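Local structure of GCN5-related N-acetyltransferase (Kribbella flavida, 4MY3) at the interface of chains A and B and the interface of chains A and C. The protein transfers acetyl groups from acetyl-CoA to amines, as a GCN5-related N-acetyltransferase, with aminoglycosides as possible acceptors. Residues are numbered along the deposited sequence; one frame, centred on the assembly and turned at random. Chains: chain A/B/C, GCN5-related N-acetyltransferase.

Contact 1: the interface of chains A and B. Residues chain A 126-127; chain B 267-269.
A:Thr126 turns its hydroxyl OG1 into the position between its own backbone N and carbonyl carbon (chi1 60°), facing the backbone carbonyl of B:Glu268. B:Glu268 holds CG anti to its backbone N (chi1 163°) and stays extended beyond it, which carries the carboxylate toward A:Val127. The protein is a GCN5-related N-acetyltransferase (GNAT), and the patch lies where the acetyl-CoA site of one subunit borders the next subunit. B:Glu268 itself is an acetyl-CoA-binding residue. In chain A, the neighbouring A:Ala124 and A:Tyr129 bind the same cofactor.

The threonine comes up to the backbone of B:Glu268, not to its acid. Both its hydroxyl and its methyl CG2 flank the carbonyl oxygen O. The modelled hydroxyl-to-carbonyl separation is too short to be real. A threonine hydroxyl could donate to this oxygen, but the bond is doubtful as modelled.

The valine meets the acid with one branch. Its methyl CG2 comes nearest to the carboxylate oxygen OE2 of B:Glu268, at 3.6 Å. The same methyl touches the methylene CG of B:Glu268 more loosely, at 4.2 Å. The two side chains cross obliquely. This is van der Waals contact, not a polar one.

A second-shell residue of chain B backs the acid. The imidazole of B:His269 turns one face to CG of B:Glu268, which sits 3.5 Å above the ring plane toward its rim. This face probably restricts how far the glutamate chain can swing.

A:Val127 begins helix 127-132, and B:Glu268 lies in the loop after helix 263-266. The start of the A-chain helix may slightly favour the negative charge nearby. The patch hides 101 Å² of protein surface, and the two-fold interface repeats it with the chains exchanged.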
loop_
_atom_site.group_PDB
_atom_site.type_symbol
_atom_site.label_atom_id
_atom_site.label_comp_id
_atom_site.label_asym_id
_atom_site.label_seq_id
_atom_site.Cartn_x
_atom_site.Cartn_y
_atom_site.Cartn_z
ATOM N N THR A 126 27.238 5.955 7.787
ATOM C CA THR A 126 28.292 6.877 7.374
ATOM C C THR A 126 29.378 7.071 8.445
ATOM O O THR A 126 30.537 7.311 8.103
ATOM C CB THR A 126 27.741 8.250 6.904
ATOM O OG1 THR A 126 27.010 8.884 7.967
ATOM C CG2 THR A 126 26.834 8.070 5.712
ATOM N N VAL A 127 29.000 6.935 9.722
ATOM C CA VAL A 127 29.824 7.426 10.834
ATOM C C VAL A 127 31.179 6.764 10.916
ATOM O O VAL A 127 32.202 7.450 11.004
ATOM C CB VAL A 127 29.123 7.291 12.219
ATOM C CG1 VAL A 127 30.098 7.596 13.349
ATOM C CG2 VAL A 127 27.917 8.210 12.302
ATOM N N VAL B 267 25.255 15.190 6.483
ATOM C CA VAL B 267 24.229 14.429 7.194
ATOM C C VAL B 267 24.734 13.041 7.595
ATOM O O VAL B 267 25.596 12.481 6.939
ATOM C CB VAL B 267 22.925 14.302 6.337
ATOM C CG1 VAL B 267 21.754 13.955 7.195
ATOM C CG2 VAL B 267 22.604 15.587 5.681
ATOM N N GLU B 268 24.202 12.487 8.677
ATOM C CA GLU B 268 24.599 11.159 9.157
ATOM C C GLU B 268 24.036 10.016 8.308
ATOM O O GLU B 268 24.724 9.024 8.048
ATOM C CB GLU B 268 24.165 10.956 10.608
ATOM C CG GLU B 268 24.174 9.491 11.041
ATOM C CD GLU B 268 23.945 9.281 12.541
ATOM O OE1 GLU B 268 23.300 10.136 13.195
ATOM O OE2 GLU B 268 24.423 8.250 13.068
ATOM N N HIS B 269 22.778 10.140 7.893
ATOM C CA HIS B 269 22.149 9.109 7.082
ATOM C C HIS B 269 22.020 9.616 5.651
ATOM O O HIS B 269 21.636 10.752 5.410
ATOM C CB HIS B 269 20.786 8.665 7.668
ATOM C CG HIS B 269 20.887 8.060 9.037
ATOM N ND1 HIS B 269 20.702 8.790 10.196
ATOM C CD2 HIS B 269 21.189 6.798 9.433
ATOM C CE1 HIS B 269 20.888 8.006 11.247
ATOM N NE2 HIS B 269 21.177 6.792 10.811
#

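Contact 2: the interface of chains A and C. Residues chain A 162, 204-207, 216; chain C 26-27, 31.
A:Phe205 and C:Arg27 form the apolar centre, their side chains sliding past each other in opposite directions. Ring atom CD1 of A:Phe205 lies 3.5 Å from the methylene CD of C:Arg27. It also sits over one face of the guanidinium, toward the rim, with ring and guanidinium planes 55° apart. CA of C:Arg27 stands over the centre of one face of the phenylalanine ring. The far end of the ring, CZ, points at the backbone O of C:Ala26.

The opposite guanidinium face is covered by A:Arg162. Its methylene CD is 3.6 Å from CZ of C:Arg27, and the two chains cross at about a right angle. A bend at chi3 (58°) turns the A:Arg162 guanidinium aside; its NE stays 4.7 Å from NH1 of C:Arg27. The like charges may still weaken the contact somewhat.

The polar rim begins with the tyrosines. The phenol OH of A:Tyr216 donates a hydrogen bond of 3.0 Å to the backbone O of C:Arg27, tilted modestly from the carbonyl plane. A:Tyr207 turns its ring steeply to the guanidinium, and its OH accepts a weak bond from NH2. Water 1 joins the chains: it lies 3.0 Å from NH1 of C:Arg27, 3.0 Å from the backbone N of A:Ala206 and 3.2 Å from the backbone O of A:Asn204. With an alanine in place of C:Arg27, A:Phe205 and A:Arg162 would probably lose the group packed between them, and water 1 its link to chain C.

The patch belongs to an A–C interface of the deposited assembly; the structure alone does not show that it forms in solution. C:Arg27 lies in the last turn of helix 18-29 in the first GNAT domain. Its side chain lies across strands 204-209 and 212-217 of the second GNAT domain of chain A. Strand 161-162 flanks them with A:Arg162.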
loop_
_atom_site.group_PDB
_atom_site.type_symbol
_atom_site.label_atom_id
_atom_site.label_comp_id
_atom_site.label_asym_id
_atom_site.label_seq_id
_atom_site.Cartn_x
_atom_site.Cartn_y
_atom_site.Cartn_z
ATOM N N ARG A 162 22.852 -13.366 -29.519
ATOM C CA ARG A 162 23.016 -13.773 -28.136
ATOM C C ARG A 162 24.510 -13.974 -27.835
ATOM O O ARG A 162 25.294 -14.313 -28.722
ATOM C CB ARG A 162 22.182 -15.033 -27.890
ATOM C CG ARG A 162 22.537 -15.844 -26.666
ATOM C CD ARG A 162 21.423 -16.836 -26.352
ATOM N NE ARG A 162 21.146 -17.745 -27.459
ATOM C CZ ARG A 162 21.715 -18.939 -27.591
ATOM N NH1 ARG A 162 22.592 -19.361 -26.686
ATOM N NH2 ARG A 162 21.414 -19.712 -28.626
ATOM N N ASN A 204 21.457 -14.347 -16.493
ATOM C CA ASN A 204 21.748 -13.118 -17.243
ATOM C C ASN A 204 21.590 -13.289 -18.747
ATOM O O ASN A 204 22.083 -14.258 -19.326
ATOM C CB ASN A 204 23.173 -12.668 -16.981
ATOM C CG ASN A 204 23.339 -12.053 -15.628
ATOM O OD1 ASN A 204 22.373 -11.573 -15.030
ATOM N ND2 ASN A 204 24.572 -12.046 -15.132
ATOM N N PHE A 205 20.930 -12.331 -19.388
ATOM C CA PHE A 205 20.715 -12.402 -20.830
ATOM C C PHE A 205 21.480 -11.285 -21.552
ATOM O O PHE A 205 21.163 -10.107 -21.401
ATOM C CB PHE A 205 19.216 -12.352 -21.139
ATOM C CG PHE A 205 18.371 -13.120 -20.157
ATOM C CD1 PHE A 205 18.329 -14.498 -20.185
ATOM C CD2 PHE A 205 17.618 -12.456 -19.194
ATOM C CE1 PHE A 205 17.562 -15.205 -19.275
ATOM C CE2 PHE A 205 16.842 -13.164 -18.279
ATOM C CZ PHE A 205 16.824 -14.546 -18.325
ATOM N N ALA A 206 22.493 -11.661 -22.329
ATOM C CA ALA A 206 23.380 -10.689 -22.969
ATOM C C ALA A 206 23.380 -10.766 -24.498
ATOM O O ALA A 206 23.306 -11.853 -25.079
ATOM C CB ALA A 206 24.773 -10.860 -22.455
ATOM N N TYR A 207 23.486 -9.604 -25.140
ATOM C CA TYR A 207 23.472 -9.516 -26.601
ATOM C C TYR A 207 24.571 -8.600 -27.118
ATOM O O TYR A 207 24.918 -7.608 -26.483
ATOM C CB TYR A 207 22.115 -9.038 -27.098
ATOM C CG TYR A 207 20.995 -9.984 -26.754
ATOM C CD1 TYR A 207 20.716 -11.078 -27.570
ATOM C CD2 TYR A 207 20.217 -9.789 -25.619
ATOM C CE1 TYR A 207 19.707 -11.955 -27.269
ATOM C CE2 TYR A 207 19.192 -10.667 -25.305
ATOM C CZ TYR A 207 18.944 -11.751 -26.138
ATOM O OH TYR A 207 17.934 -12.642 -25.844
ATOM N N TYR A 216 20.829 -7.747 -19.586
ATOM C CA TYR A 216 19.690 -7.531 -18.732
ATOM C C TYR A 216 19.273 -8.817 -18.031
ATOM O O TYR A 216 19.735 -9.909 -18.388
ATOM C CB TYR A 216 18.546 -6.935 -19.553
ATOM C CG TYR A 216 17.811 -7.889 -20.473
ATOM C CD1 TYR A 216 16.726 -8.619 -20.008
ATOM C CD2 TYR A 216 18.167 -8.028 -21.811
ATOM C CE1 TYR A 216 16.035 -9.478 -20.828
ATOM C CE2 TYR A 216 17.478 -8.878 -22.646
ATOM C CZ TYR A 216 16.406 -9.607 -22.145
ATOM O OH TYR A 216 15.677 -10.476 -22.940
ATOM N N ALA C 26 12.821 -18.264 -20.954
ATOM C CA ALA C 26 13.544 -17.548 -19.893
ATOM C C ALA C 26 13.886 -16.094 -20.234
ATOM O O ALA C 26 13.897 -15.230 -19.360
ATOM C CB ALA C 26 14.809 -18.297 -19.540
ATOM N N ARG C 27 14.160 -15.829 -21.508
ATOM C CA ARG C 27 14.538 -14.491 -21.945
ATOM C C ARG C 27 13.384 -13.512 -21.768
ATOM O O ARG C 27 13.592 -12.302 -21.746
ATOM C CB ARG C 27 15.020 -14.516 -23.401
ATOM C CG ARG C 27 16.144 -15.518 -23.657
ATOM C CD ARG C 27 17.483 -14.835 -23.604
ATOM N NE ARG C 27 18.577 -15.740 -23.251
ATOM C CZ ARG C 27 19.870 -15.438 -23.381
ATOM N NH1 ARG C 27 20.800 -16.323 -23.033
ATOM N NH2 ARG C 27 20.239 -14.254 -23.867
ATOM N N LEU C 31 14.013 -17.602 -15.298
ATOM C CA LEU C 31 14.112 -19.037 -15.046
ATOM C C LEU C 31 12.971 -19.549 -14.181
ATOM O O LEU C 31 12.347 -18.783 -13.443
ATOM C CB LEU C 31 15.439 -19.364 -14.355
ATOM C CG LEU C 31 16.701 -19.348 -15.215
ATOM C CD1 LEU C 31 16.505 -20.189 -16.473
ATOM C CD2 LEU C 31 17.082 -17.928 -15.561
HETATM O O HOH W 1 23.200 -14.601 -22.282
#

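The C-alpha centres of contact 1 and contact 2 are about 38 Å apart. They share no residue and no secondary-structure element, but chain A takes part in both. Each joins a first GNAT domain to a second one: chain A gives the first in contact 1 and the second in contact 2. Contact 1 belongs to a two-fold interface, whereas the interface of contact 2 is not an exact two-fold. One subunit can thus hold different neighbours through separate surfaces. This fits the six-copy deposited assembly, although the structure alone does not show that the hexamer forms in solution.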